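Local coordinates for ankyrin repeat domain-containing protein EMB506, chloroplastic (Arabidopsis thaliana, PDB 6JD6) that takes part in the initial differentiation of proplastids during embryo development, is required for correct cotyledon and leaf margin development, and has molecular condensate scaffold activity, at residues G211-H216 against K237-K242; P181-V186 against V204-N209; I217-R222 against D249-F254; I226-L231 against V264-I269; D142-T147 against Q174-A179. All blocks are in the same frame, centred on the assembly; numbering follows the deposited sequence.

Contact 1 of 5, residues G211-H216 against K237-K242. With SO4 (sulfate ion), chain D.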
# COMPACT_ATOMS: atom_id res chain seq x y z
N GLY A 211 -1.65 16.57 -13.65
CA GLY A 211 -0.60 17.58 -13.56
C GLY A 211 -0.01 17.76 -12.18
O GLY A 211 0.70 18.73 -11.93
N TRP A 212 -0.30 16.84 -11.27
CA TRP A 212 0.26 16.91 -9.92
C TRP A 212 1.69 16.38 -9.88
O TRP A 212 1.98 15.30 -10.40
CB TRP A 212 -0.61 16.12 -8.93
CG TRP A 212 -1.82 16.88 -8.47
CD1 TRP A 212 -2.80 17.42 -9.25
CD2 TRP A 212 -2.18 17.16 -7.11
NE1 TRP A 212 -3.75 18.04 -8.45
CE2 TRP A 212 -3.39 17.89 -7.14
CE3 TRP A 212 -1.60 16.87 -5.87
CZ2 TRP A 212 -4.02 18.33 -5.98
CZ3 TRP A 212 -2.23 17.31 -4.72
CH2 TRP A 212 -3.43 18.03 -4.78
N THR A 213 2.58 17.16 -9.27
CA THR A 213 3.98 16.76 -9.10
C THR A 213 4.23 16.32 -7.66
O THR A 213 3.37 16.52 -6.79
CB THR A 213 4.93 17.93 -9.45
OG1 THR A 213 4.78 18.97 -8.47
CG2 THR A 213 4.64 18.48 -10.84
N PRO A 214 5.39 15.71 -7.38
CA PRO A 214 5.71 15.38 -5.98
C PRO A 214 5.68 16.59 -5.04
O PRO A 214 5.30 16.44 -3.88
CB PRO A 214 7.13 14.81 -6.08
CG PRO A 214 7.18 14.20 -7.43
CD PRO A 214 6.37 15.11 -8.32
N LEU A 215 6.07 17.76 -5.53
CA LEU A 215 6.02 18.98 -4.72
C LEU A 215 4.59 19.30 -4.27
O LEU A 215 4.37 19.69 -3.13
CB LEU A 215 6.61 20.18 -5.47
CG LEU A 215 6.74 21.46 -4.64
CD1 LEU A 215 7.63 21.22 -3.43
CD2 LEU A 215 7.28 22.63 -5.48
N HIS A 216 3.63 19.13 -5.18
CA HIS A 216 2.21 19.31 -4.86
C HIS A 216 1.77 18.38 -3.72
O HIS A 216 1.14 18.81 -2.76
CB HIS A 216 1.32 19.06 -6.10
CG HIS A 216 1.40 20.14 -7.13
ND1 HIS A 216 2.02 19.97 -8.35
CD2 HIS A 216 0.93 21.41 -7.14
CE1 HIS A 216 1.93 21.08 -9.06
NE2 HIS A 216 1.27 21.97 -8.34
N LYS A 237 8.74 24.91 -8.63
CA LYS A 237 7.63 25.49 -7.89
C LYS A 237 6.72 26.37 -8.75
O LYS A 237 5.74 26.92 -8.23
CB LYS A 237 8.13 26.26 -6.66
CG LYS A 237 8.96 27.49 -6.96
CD LYS A 237 9.58 28.03 -5.68
CE LYS A 237 10.33 29.33 -5.92
NZ LYS A 237 10.78 29.94 -4.63
N THR A 238 7.03 26.51 -10.03
CA THR A 238 6.11 27.19 -10.95
C THR A 238 5.36 26.21 -11.86
O THR A 238 4.75 26.61 -12.84
CB THR A 238 6.82 28.24 -11.84
OG1 THR A 238 7.81 27.60 -12.65
CG2 THR A 238 7.47 29.31 -10.98
N ARG A 239 5.40 24.92 -11.52
CA ARG A 239 4.62 23.93 -12.25
C ARG A 239 3.20 23.87 -11.70
O ARG A 239 2.99 23.67 -10.50
CB ARG A 239 5.28 22.55 -12.17
CG ARG A 239 4.47 21.44 -12.82
CD ARG A 239 4.33 21.64 -14.32
NE ARG A 239 3.17 20.94 -14.87
CZ ARG A 239 3.22 19.84 -15.61
NH1 ARG A 239 4.39 19.29 -15.91
NH2 ARG A 239 2.10 19.29 -16.06
N ARG A 240 2.22 24.06 -12.58
CA ARG A 240 0.82 24.06 -12.17
C ARG A 240 0.11 22.76 -12.53
O ARG A 240 0.42 22.12 -13.54
CB ARG A 240 0.08 25.25 -12.79
CG ARG A 240 0.49 26.59 -12.20
CD ARG A 240 0.09 27.77 -13.08
NE ARG A 240 0.88 27.82 -14.31
CZ ARG A 240 0.89 28.84 -15.15
NH1 ARG A 240 0.16 29.92 -14.89
NH2 ARG A 240 1.62 28.80 -16.25
N THR A 241 -0.87 22.37 -11.72
CA THR A 241 -1.73 21.24 -12.05
C THR A 241 -2.56 21.60 -13.27
O THR A 241 -2.52 22.74 -13.75
CB THR A 241 -2.66 20.89 -10.88
OG1 THR A 241 -3.57 21.98 -10.65
CG2 THR A 241 -1.85 20.65 -9.62
N LYS A 242 -3.33 20.64 -13.78
CA LYS A 242 -4.13 20.87 -14.98
C LYS A 242 -5.18 21.96 -14.77
O LYS A 242 -5.55 22.66 -15.71
CB LYS A 242 -4.77 19.58 -15.47
CG LYS A 242 -3.78 18.58 -16.06
CD LYS A 242 -3.18 19.10 -17.35
CE LYS A 242 -2.08 18.18 -17.87
NZ LYS A 242 -1.58 18.63 -19.20
S SO4 D . 2.07 16.92 -19.24
O1 SO4 D . 1.38 18.10 -19.76
O2 SO4 D . 3.51 17.10 -19.35
O3 SO4 D . 1.66 15.75 -20.01
O4 SO4 D . 1.73 16.74 -17.83
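T241 lays its methyl CG2 over the faces of two rings, W212 and H216, the second of which closes the TPLH signature T213-H216 of ankyrin repeat 4. CG2 stands 3.6 Å from the centroid of the W212 five-membered ring and 3.7 Å from that of the H216 ring, a CH-pi contact with each. The W212 side chain runs beside T241 in the same direction, whereas H216 and T241 cross obliquely. H216 holds CG anti to its carbonyl carbon (chi1 -72°), beside its own N, and two anchors fix the ring: T213 N donates to ND1 at 3.0 Å, and NE2 bonds to the carbonyl of K245. In return H216 N gives T213 OG1 a weak bond of 3.5 Å, the capping box of helix 214-220. An alanine in place of H216 would probably leave T213 N and the K245 carbonyl without their mate and open a gap beside the T241 methyl. Two residues before T241, R239 CG takes T213 CG2 at 3.6 Å, and R239 NH2 donates at 3.1 Å to O4 of a sulfate probably taken up from the crystallisation liquor.

Contact 2 of 5, residues P181-V186 against V204-N209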
# COMPACT_ATOMS: atom_id res chain seq x y z
N PRO A 181 7.08 6.21 -8.72
CA PRO A 181 7.52 5.89 -7.36
C PRO A 181 7.76 7.12 -6.47
O PRO A 181 7.43 7.08 -5.28
CB PRO A 181 8.83 5.14 -7.60
CG PRO A 181 8.58 4.42 -8.88
CD PRO A 181 7.76 5.37 -9.72
N ILE A 182 8.30 8.20 -7.02
CA ILE A 182 8.55 9.40 -6.23
C ILE A 182 7.24 10.04 -5.71
O ILE A 182 7.20 10.56 -4.60
CB ILE A 182 9.44 10.43 -6.97
CG1 ILE A 182 9.76 11.64 -6.08
CG2 ILE A 182 8.79 10.89 -8.26
CD1 ILE A 182 10.59 11.31 -4.87
N HIS A 183 6.17 9.99 -6.51
CA HIS A 183 4.86 10.48 -6.08
C HIS A 183 4.40 9.75 -4.81
O HIS A 183 4.01 10.37 -3.82
CB HIS A 183 3.80 10.24 -7.17
CG HIS A 183 3.79 11.25 -8.27
ND1 HIS A 183 4.04 10.92 -9.59
CD2 HIS A 183 3.51 12.58 -8.27
CE1 HIS A 183 3.93 11.99 -10.34
NE2 HIS A 183 3.62 13.02 -9.57
N TYR A 184 4.46 8.43 -4.85
CA TYR A 184 3.98 7.62 -3.73
C TYR A 184 4.88 7.72 -2.50
O TYR A 184 4.40 7.66 -1.37
CB TYR A 184 3.80 6.16 -4.15
CG TYR A 184 2.67 5.94 -5.13
CD1 TYR A 184 1.36 6.24 -4.79
CD2 TYR A 184 2.91 5.41 -6.39
CE1 TYR A 184 0.32 6.03 -5.69
CE2 TYR A 184 1.89 5.20 -7.30
CZ TYR A 184 0.60 5.51 -6.94
OH TYR A 184 -0.43 5.30 -7.84
N ALA A 185 6.19 7.84 -2.72
CA ALA A 185 7.13 7.97 -1.60
C ALA A 185 6.85 9.26 -0.84
O ALA A 185 6.95 9.32 0.38
CB ALA A 185 8.57 7.94 -2.11
N VAL A 186 6.50 10.30 -1.59
CA VAL A 186 6.11 11.55 -0.98
C VAL A 186 4.76 11.42 -0.26
O VAL A 186 4.62 11.88 0.88
CB VAL A 186 6.08 12.69 -2.01
CG1 VAL A 186 5.44 13.92 -1.42
CG2 VAL A 186 7.50 12.99 -2.49
N VAL A 204 12.13 14.48 -10.55
CA VAL A 204 11.40 14.95 -9.37
C VAL A 204 10.24 15.85 -9.74
O VAL A 204 9.42 16.22 -8.89
CB VAL A 204 12.33 15.67 -8.36
CG1 VAL A 204 13.52 14.78 -8.01
CG2 VAL A 204 12.79 17.01 -8.91
N ASN A 205 10.15 16.19 -11.03
CA ASN A 205 9.07 17.03 -11.52
C ASN A 205 8.05 16.27 -12.35
O ASN A 205 7.24 16.88 -13.07
CB ASN A 205 9.66 18.21 -12.31
CG ASN A 205 10.41 19.17 -11.42
OD1 ASN A 205 9.88 19.61 -10.40
ND2 ASN A 205 11.64 19.48 -11.78
N VAL A 206 8.08 14.95 -12.26
CA VAL A 206 7.12 14.11 -12.98
C VAL A 206 5.69 14.50 -12.61
O VAL A 206 5.36 14.70 -11.44
CB VAL A 206 7.40 12.60 -12.75
CG1 VAL A 206 7.36 12.26 -11.27
CG2 VAL A 206 6.42 11.75 -13.55
N ALA A 207 4.84 14.64 -13.62
CA ALA A 207 3.45 15.04 -13.42
C ALA A 207 2.52 13.87 -13.70
O ALA A 207 2.71 13.15 -14.67
CB ALA A 207 3.11 16.23 -14.33
N ASP A 208 1.51 13.68 -12.85
CA ASP A 208 0.55 12.60 -13.07
C ASP A 208 -0.51 13.02 -14.08
O ASP A 208 -0.34 14.02 -14.78
CB ASP A 208 -0.06 12.11 -11.74
CG ASP A 208 -1.07 13.08 -11.15
OD1 ASP A 208 -1.25 14.20 -11.68
OD2 ASP A 208 -1.69 12.72 -10.12
N ASN A 209 -1.60 12.26 -14.16
CA ASN A 209 -2.65 12.53 -15.14
C ASN A 209 -3.33 13.88 -14.94
O ASN A 209 -3.89 14.45 -15.87
CB ASN A 209 -3.71 11.43 -15.14
CG ASN A 209 -3.20 10.11 -15.70
OD1 ASN A 209 -2.12 10.04 -16.29
ND2 ASN A 209 -3.99 9.05 -15.54
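H183 and V206 bury the most surface here, with I182 next, and the methyl V206 CG1 joins all three. It lies 3.6 Å from H183 CE1 and equally 3.6 Å from I182 CG2, so that one methyl touches two successive residues of helix 181-187. V206 puts CG1 between its own backbone N and carbonyl carbon (chi1 57°), on the side facing the helix. The I182 and V206 side chains pass alongside one another, pointing opposite ways, with CG2 of the isoleucine doing the touching. Helix 181-187 and the start of the loop belong to ankyrin repeat 3, where H183 occupies the histidine place of the family's TPLH signature, here written APIH from A180 to H183. Its imidazole bridges consecutive repeats: ND1 takes a bond from A180 N, which settles the near end of the ring, and NE2 bonds to W212 O at the start of the next repeat. H183 CE1 also lies 3.3 Å from V206 O and 3.9 Å from D208 N. Beyond the histidine, D208 OD1 accepts from the backbone N of both E210 and W212, while D208 OD2 bonds to an aromatic side chain of another protein in the assembly.

Contact 3 of 5, residues I217-R222 against D249-F254; sequences IAVQSR and DLALCF
R222 sends its guanidinium across to the carbonyls of L250 and A251 in helix 247-252 of ankyrin repeat 5, from the Schellman motif at R222 after helix 214-220 of repeat 4. NH2 donates to A251 O at 2.9 Å, nearly straight (166°) and in the guanidinium plane; NH1 donates to L250 O at 2.8 Å, from above that carbonyl's plane. F254 CD2 lies over one guanidinium face, toward its rim and 3.2 Å from NH1, the planes 31° apart. Between the helices, V219 CG1 packs on L250 CB and A251 CB, 3.7 Å from each. Outside this shell, NE bonds to the F258 carbonyl, a further restraint on the group's rotation, and the F258 ring meets that of F254. A methionine in place of R222 would probably leave the carbonyls of L250 and F258 without this donor, A251 O with a weak bond from S260, and F254 freer to turn. The arginine also binds back to its own helix: V219 O accepts R222 NH1 at 2.9 Å and R222 N at 3.0 Å, from opposite faces of the carbonyl plane.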
# COMPACT_ATOMS: atom_id res chain seq x y z
N ILE A 217 2.12 17.10 -3.84
CA ILE A 217 1.76 16.12 -2.83
C ILE A 217 2.46 16.40 -1.49
O ILE A 217 1.86 16.24 -0.43
CB ILE A 217 2.08 14.68 -3.29
CG1 ILE A 217 1.43 14.40 -4.65
CG2 ILE A 217 1.61 13.67 -2.25
CD1 ILE A 217 1.77 13.03 -5.20
N ALA A 218 3.73 16.80 -1.55
CA ALA A 218 4.49 17.11 -0.35
C ALA A 218 3.81 18.22 0.46
O ALA A 218 3.61 18.10 1.67
CB ALA A 218 5.92 17.51 -0.70
N VAL A 219 3.45 19.29 -0.23
CA VAL A 219 2.73 20.40 0.38
C VAL A 219 1.34 19.97 0.90
O VAL A 219 0.92 20.38 1.97
CB VAL A 219 2.62 21.58 -0.59
CG1 VAL A 219 1.82 22.71 0.02
CG2 VAL A 219 4.02 22.08 -0.97
N GLN A 220 0.65 19.14 0.13
CA GLN A 220 -0.64 18.62 0.57
C GLN A 220 -0.50 17.83 1.88
O GLN A 220 -1.36 17.91 2.76
CB GLN A 220 -1.26 17.72 -0.50
CG GLN A 220 -2.71 17.32 -0.22
CD GLN A 220 -3.18 16.19 -1.11
OE1 GLN A 220 -2.54 15.14 -1.19
NE2 GLN A 220 -4.30 16.40 -1.79
N SER A 221 0.60 17.09 2.01
CA SER A 221 0.86 16.30 3.22
C SER A 221 1.31 17.17 4.39
O SER A 221 1.44 16.69 5.51
CB SER A 221 1.90 15.22 2.95
OG SER A 221 3.21 15.77 2.90
N ARG A 222 1.56 18.45 4.11
CA ARG A 222 2.02 19.45 5.09
C ARG A 222 3.42 19.17 5.62
O ARG A 222 3.84 19.76 6.63
CB ARG A 222 1.03 19.61 6.27
CG ARG A 222 -0.45 19.60 5.89
CD ARG A 222 -0.72 20.52 4.71
NE ARG A 222 -0.73 21.93 5.07
CZ ARG A 222 -0.76 22.91 4.17
NH1 ARG A 222 -0.75 22.62 2.88
NH2 ARG A 222 -0.79 24.18 4.56
N ASP A 249 -0.49 27.46 -3.81
CA ASP A 249 -1.93 27.42 -3.55
C ASP A 249 -2.29 26.34 -2.52
O ASP A 249 -3.14 26.56 -1.65
CB ASP A 249 -2.71 27.20 -4.85
CG ASP A 249 -2.53 28.34 -5.83
OD1 ASP A 249 -2.60 29.51 -5.39
OD2 ASP A 249 -2.29 28.08 -7.02
N LEU A 250 -1.64 25.19 -2.63
CA LEU A 250 -1.88 24.09 -1.69
C LEU A 250 -1.40 24.45 -0.29
O LEU A 250 -1.96 24.00 0.71
CB LEU A 250 -1.21 22.80 -2.16
CG LEU A 250 -1.72 22.20 -3.47
CD1 LEU A 250 -1.15 20.81 -3.68
CD2 LEU A 250 -3.22 22.17 -3.49
N ALA A 251 -0.34 25.25 -0.21
CA ALA A 251 0.19 25.69 1.07
C ALA A 251 -0.78 26.65 1.74
O ALA A 251 -1.05 26.55 2.94
CB ALA A 251 1.55 26.34 0.90
N LEU A 252 -1.32 27.58 0.96
CA LEU A 252 -2.18 28.65 1.47
C LEU A 252 -3.59 28.19 1.83
O LEU A 252 -4.21 28.74 2.73
CB LEU A 252 -2.29 29.77 0.43
CG LEU A 252 -1.06 30.59 0.08
CD1 LEU A 252 -1.28 31.30 -1.25
CD2 LEU A 252 -0.77 31.61 1.17
N CYS A 253 -4.09 27.19 1.11
CA CYS A 253 -5.53 26.89 1.14
C CYS A 253 -6.05 26.30 2.45
O CYS A 253 -7.24 26.38 2.73
CB CYS A 253 -5.91 26.00 -0.05
SG CYS A 253 -5.44 24.27 0.13
N PHE A 254 -5.17 25.70 3.24
CA PHE A 254 -5.59 25.11 4.51
C PHE A 254 -5.82 26.18 5.58
O PHE A 254 -6.45 25.90 6.60
CB PHE A 254 -4.55 24.11 5.01
CG PHE A 254 -4.58 22.79 4.28
CD1 PHE A 254 -5.19 21.68 4.85
CD2 PHE A 254 -3.98 22.66 3.04
CE1 PHE A 254 -5.21 20.46 4.18
CE2 PHE A 254 -4.00 21.44 2.37
CZ PHE A 254 -4.62 20.34 2.94

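Contact 4 of 5, residues I226-L231 against V264-I269; sequences ITKILL and VKLLKI
L266 and L267 meet T227, K228 and L231 where the second helices of two consecutive ankyrin repeats, 4 and 5, stand almost parallel, as neighbouring repeats do in this fold. The short axes of 226-231 and 264-269 differ by 7° in direction and come within 10.1 Å, a separation spanned by packing, with no hydrogen bond between the two. None of the contacts from side-chain carbon to side-chain carbon is tight. L266 gives up the most surface, its two methyl branches parting between neighbours: CD1 reaches T227 CG2 at 4.4 Å, and CD2 lies 4.2 Å from CB of K228, whose chain then runs extended away from the interface. On the deeper side L231 CD1 touches L267 CD2 at 4.3 Å, and L231 goes on to meet L215 of helix 214-220 and M270.

Polar groups near the interface find their partners elsewhere. T227 turns its methyl to the leucines while OG1 bonds to the carbonyl of N223, just before its helix, and L267 O accepts from the ammonium group of K237, tying the end of the last helix to the loop that follows helix 224-232. One contact brings carbon against carbonyl: L231 keeps CG anti to its carbonyl carbon (chi1 -69°), and from there chi2 (166°) carries CD1 on to 3.6 Å from L266 O.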
# COMPACT_ATOMS: atom_id res chain seq x y z
N ILE A 226 10.13 17.15 3.70
CA ILE A 226 10.08 16.60 2.35
C ILE A 226 9.86 17.69 1.30
O ILE A 226 10.46 17.64 0.22
CB ILE A 226 9.03 15.48 2.25
CG1 ILE A 226 9.51 14.26 3.04
CG2 ILE A 226 8.78 15.10 0.79
CD1 ILE A 226 8.50 13.13 3.10
N THR A 227 9.04 18.68 1.62
CA THR A 227 8.88 19.85 0.75
C THR A 227 10.24 20.51 0.51
O THR A 227 10.61 20.81 -0.63
CB THR A 227 7.89 20.88 1.34
OG1 THR A 227 6.58 20.31 1.41
CG2 THR A 227 7.84 22.15 0.48
N LYS A 228 10.99 20.72 1.59
CA LYS A 228 12.29 21.36 1.51
C LYS A 228 13.29 20.55 0.69
O LYS A 228 14.03 21.10 -0.13
CB LYS A 228 12.87 21.62 2.90
CG LYS A 228 14.27 22.21 2.87
CD LYS A 228 14.72 22.70 4.24
CE LYS A 228 16.07 23.39 4.16
NZ LYS A 228 16.47 24.04 5.44
N ILE A 229 13.32 19.25 0.91
CA ILE A 229 14.31 18.42 0.22
C ILE A 229 14.01 18.28 -1.28
O ILE A 229 14.93 18.16 -2.09
CB ILE A 229 14.52 17.05 0.91
CG1 ILE A 229 15.95 16.57 0.69
CG2 ILE A 229 13.51 16.03 0.44
CD1 ILE A 229 16.28 15.31 1.42
N LEU A 230 12.73 18.33 -1.65
CA LEU A 230 12.36 18.35 -3.06
C LEU A 230 12.87 19.63 -3.73
O LEU A 230 13.44 19.59 -4.82
CB LEU A 230 10.85 18.22 -3.23
CG LEU A 230 10.27 16.81 -3.02
CD1 LEU A 230 8.74 16.84 -2.97
CD2 LEU A 230 10.76 15.88 -4.12
N LEU A 231 12.66 20.77 -3.06
CA LEU A 231 13.11 22.06 -3.58
C LEU A 231 14.63 22.14 -3.70
O LEU A 231 15.17 22.76 -4.62
CB LEU A 231 12.59 23.20 -2.69
CG LEU A 231 11.08 23.45 -2.72
CD1 LEU A 231 10.66 24.35 -1.56
CD2 LEU A 231 10.66 24.08 -4.05
N VAL A 264 4.54 28.04 3.10
CA VAL A 264 4.60 29.21 2.23
C VAL A 264 6.00 29.81 2.23
O VAL A 264 6.55 30.16 1.19
CB VAL A 264 3.57 30.28 2.66
CG1 VAL A 264 3.92 31.64 2.05
CG2 VAL A 264 2.16 29.86 2.27
N LYS A 265 6.58 29.90 3.43
CA LYS A 265 7.92 30.44 3.60
C LYS A 265 8.95 29.62 2.81
O LYS A 265 9.75 30.18 2.07
CB LYS A 265 8.26 30.48 5.09
CG LYS A 265 9.60 31.10 5.43
CD LYS A 265 9.57 31.69 6.83
CE LYS A 265 9.07 30.67 7.86
NZ LYS A 265 9.12 31.22 9.25
N LEU A 266 8.90 28.30 2.95
CA LEU A 266 9.75 27.41 2.17
C LEU A 266 9.58 27.63 0.66
O LEU A 266 10.55 27.62 -0.09
CB LEU A 266 9.45 25.95 2.50
CG LEU A 266 9.96 25.42 3.84
CD1 LEU A 266 9.48 24.00 4.07
CD2 LEU A 266 11.48 25.49 3.90
N LEU A 267 8.34 27.82 0.24
CA LEU A 267 8.02 27.94 -1.18
C LEU A 267 8.41 29.30 -1.75
O LEU A 267 8.54 29.45 -2.96
CB LEU A 267 6.53 27.68 -1.42
CG LEU A 267 6.08 26.23 -1.23
CD1 LEU A 267 4.56 26.15 -1.11
CD2 LEU A 267 6.58 25.36 -2.38
N LYS A 268 8.60 30.28 -0.88
CA LYS A 268 8.97 31.63 -1.32
C LYS A 268 10.47 31.87 -1.28
O LYS A 268 10.97 32.79 -1.91
CB LYS A 268 8.24 32.68 -0.49
CG LYS A 268 6.76 32.82 -0.82
CD LYS A 268 6.56 33.32 -2.24
CE LYS A 268 5.09 33.59 -2.53
NZ LYS A 268 4.87 34.11 -3.92
N ILE A 269 11.18 31.03 -0.53
CA ILE A 269 12.62 31.23 -0.33
C ILE A 269 13.48 30.14 -0.99
O ILE A 269 14.45 30.45 -1.68
CB ILE A 269 12.94 31.32 1.17
CG1 ILE A 269 12.24 32.53 1.78
CG2 ILE A 269 14.44 31.42 1.39
CD1 ILE A 269 12.40 32.65 3.28

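Contact 5 of 5, residues D142-T147 against Q174-A179. With SO4 (sulfate ion), chain K.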
# COMPACT_ATOMS: atom_id res chain seq x y z
N ASP A 142 0.64 -4.71 -13.00
CA ASP A 142 -0.71 -5.23 -12.79
C ASP A 142 -1.75 -4.49 -13.63
O ASP A 142 -1.41 -3.84 -14.62
CB ASP A 142 -1.09 -5.24 -11.30
CG ASP A 142 -1.15 -3.84 -10.68
OD1 ASP A 142 -1.20 -2.83 -11.41
OD2 ASP A 142 -1.16 -3.76 -9.43
N LYS A 143 -3.01 -4.59 -13.22
CA LYS A 143 -4.12 -3.99 -13.95
C LYS A 143 -4.07 -2.46 -13.93
O LYS A 143 -4.69 -1.80 -14.76
CB LYS A 143 -5.44 -4.45 -13.35
CG LYS A 143 -5.58 -4.09 -11.88
CD LYS A 143 -6.83 -4.69 -11.27
CE LYS A 143 -7.19 -4.00 -9.97
NZ LYS A 143 -6.09 -4.07 -8.99
N ASP A 144 -3.34 -1.90 -12.96
CA ASP A 144 -3.19 -0.46 -12.83
C ASP A 144 -1.78 -0.01 -13.23
O ASP A 144 -1.33 1.06 -12.82
CB ASP A 144 -3.48 -0.02 -11.39
CG ASP A 144 -4.94 -0.21 -11.02
OD1 ASP A 144 -5.81 -0.05 -11.90
OD2 ASP A 144 -5.22 -0.52 -9.84
N ASN A 145 -1.11 -0.85 -14.02
CA ASN A 145 0.25 -0.60 -14.47
C ASN A 145 1.24 -0.32 -13.34
O ASN A 145 2.21 0.42 -13.51
CB ASN A 145 0.28 0.53 -15.50
CG ASN A 145 -0.68 0.29 -16.66
OD1 ASN A 145 -1.37 1.21 -17.11
ND2 ASN A 145 -0.73 -0.94 -17.13
N GLN A 146 0.99 -0.91 -12.18
CA GLN A 146 1.89 -0.78 -11.04
C GLN A 146 2.81 -1.99 -10.93
O GLN A 146 2.40 -3.12 -11.17
CB GLN A 146 1.11 -0.63 -9.73
CG GLN A 146 0.33 0.68 -9.61
CD GLN A 146 -0.29 0.86 -8.24
OE1 GLN A 146 -0.57 -0.11 -7.54
NE2 GLN A 146 -0.49 2.11 -7.84
N THR A 147 4.07 -1.73 -10.57
CA THR A 147 5.02 -2.80 -10.34
C THR A 147 5.11 -3.07 -8.85
O THR A 147 4.48 -2.38 -8.04
CB THR A 147 6.42 -2.43 -10.85
OG1 THR A 147 6.96 -1.38 -10.04
CG2 THR A 147 6.36 -1.97 -12.30
N GLN A 174 5.76 5.29 -14.65
CA GLN A 174 4.49 5.86 -14.21
C GLN A 174 3.39 4.83 -14.34
O GLN A 174 3.32 4.11 -15.35
CB GLN A 174 4.15 7.10 -15.04
CG GLN A 174 4.94 8.34 -14.67
CD GLN A 174 4.76 9.45 -15.67
OE1 GLN A 174 5.41 9.45 -16.71
NE2 GLN A 174 3.87 10.38 -15.37
N ASP A 175 2.52 4.74 -13.34
CA ASP A 175 1.41 3.80 -13.42
C ASP A 175 0.24 4.35 -14.22
O ASP A 175 0.37 5.37 -14.92
CB ASP A 175 0.98 3.28 -12.03
CG ASP A 175 0.34 4.36 -11.15
OD1 ASP A 175 -0.04 5.44 -11.65
OD2 ASP A 175 0.20 4.10 -9.94
N ARG A 176 -0.90 3.69 -14.12
CA ARG A 176 -2.10 4.02 -14.88
C ARG A 176 -2.56 5.45 -14.64
O ARG A 176 -3.10 6.10 -15.53
CB ARG A 176 -3.22 3.05 -14.51
CG ARG A 176 -4.54 3.32 -15.18
CD ARG A 176 -5.65 2.47 -14.58
NE ARG A 176 -6.92 2.73 -15.24
CZ ARG A 176 -8.04 2.05 -15.00
NH1 ARG A 176 -8.04 1.06 -14.12
NH2 ARG A 176 -9.15 2.37 -15.65
N ASP A 177 -2.33 5.94 -13.42
CA ASP A 177 -2.74 7.29 -13.05
C ASP A 177 -1.63 8.31 -13.32
O ASP A 177 -1.76 9.49 -12.98
CB ASP A 177 -3.15 7.32 -11.57
CG ASP A 177 -4.29 6.35 -11.25
OD1 ASP A 177 -5.28 6.31 -12.02
OD2 ASP A 177 -4.20 5.63 -10.23
N GLY A 178 -0.55 7.86 -13.95
CA GLY A 178 0.58 8.72 -14.25
C GLY A 178 1.47 8.94 -13.03
O GLY A 178 2.32 9.83 -13.02
N ALA A 179 1.28 8.11 -12.01
CA ALA A 179 2.03 8.26 -10.77
C ALA A 179 3.31 7.43 -10.77
O ALA A 179 3.30 6.23 -11.07
CB ALA A 179 1.16 7.89 -9.57
S SO4 K . -3.63 3.58 -5.45
O1 SO4 K . -3.13 4.85 -4.92
O2 SO4 K . -2.81 3.18 -6.59
O3 SO4 K . -3.55 2.55 -4.42
O4 SO4 K . -5.01 3.74 -5.89
O HOH W 1 4.21 1.28 -15.05
O HOH W 2 1.08 3.57 -17.18
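D175 has both carboxylate oxygens occupied, one inside its own turn and the other across to Q146. OD1 accepts from D177 N at 2.9 Å, an Asx turn, and from A179 N at 3.0 Å; the two N-H groups come from opposite faces of the carboxylate plane. OD2 takes Q146 NE2 at 3.0 Å on its anti side, with a nearly straight N-H (168°), and also bonds to the hydroxyl of Y184. The carboxylate is thus held against rotation by four partners. Q146 NE2 makes a weak bond besides to O2 of a sulfate, probably from the crystallisation liquor. D142 repeats the scheme one loop earlier: its OD1 receives D144 N and Q146 N, again from opposite faces, so each type I turn is braced by the aspartate at its first position.

Between the turns R176 N donates to D144 O at 3.0 Å. R176, extended as far as NE, crosses D144 and joins NH1 to OD1 in a salt bridge whose hydrogen bond is weak, 3.3 Å long. A water bridges the backbones as well, donating to N145 O at 2.7 Å and to Q174 O at 3.0 Å. These are the hairpin-like loops that project from an ankyrin stack. Loop 142-147 leads from helix 125-133 to helix 148-154; loop 174-179 leads from helix 158-166 to helix 181-187, which supplies Y184.

Along the chain contact 5 comes first, then contact 2, and then contacts 1, 3 and 4, whose segments alternate. Contact 1 closes ankyrin repeat 4 on its own following loop, while contacts 3 and 4 join repeats 4 and 5. Successive centres are 10 to 12 Å apart (5 to 2, 2 to 1, 1 to 3, 3 to 4), while contacts 4 and 5 are 28 Å apart. Contacts 1 and 3 share helix 214-220, and contact 4 takes up helix 224-232 that follows it. Loop joins loop in contact 5, helix joins loop in contacts 1 and 2, and helix joins helix in contacts 3 and 4. The elongated stack is therefore held by local links within a repeat and between neighbouring repeats, without strands.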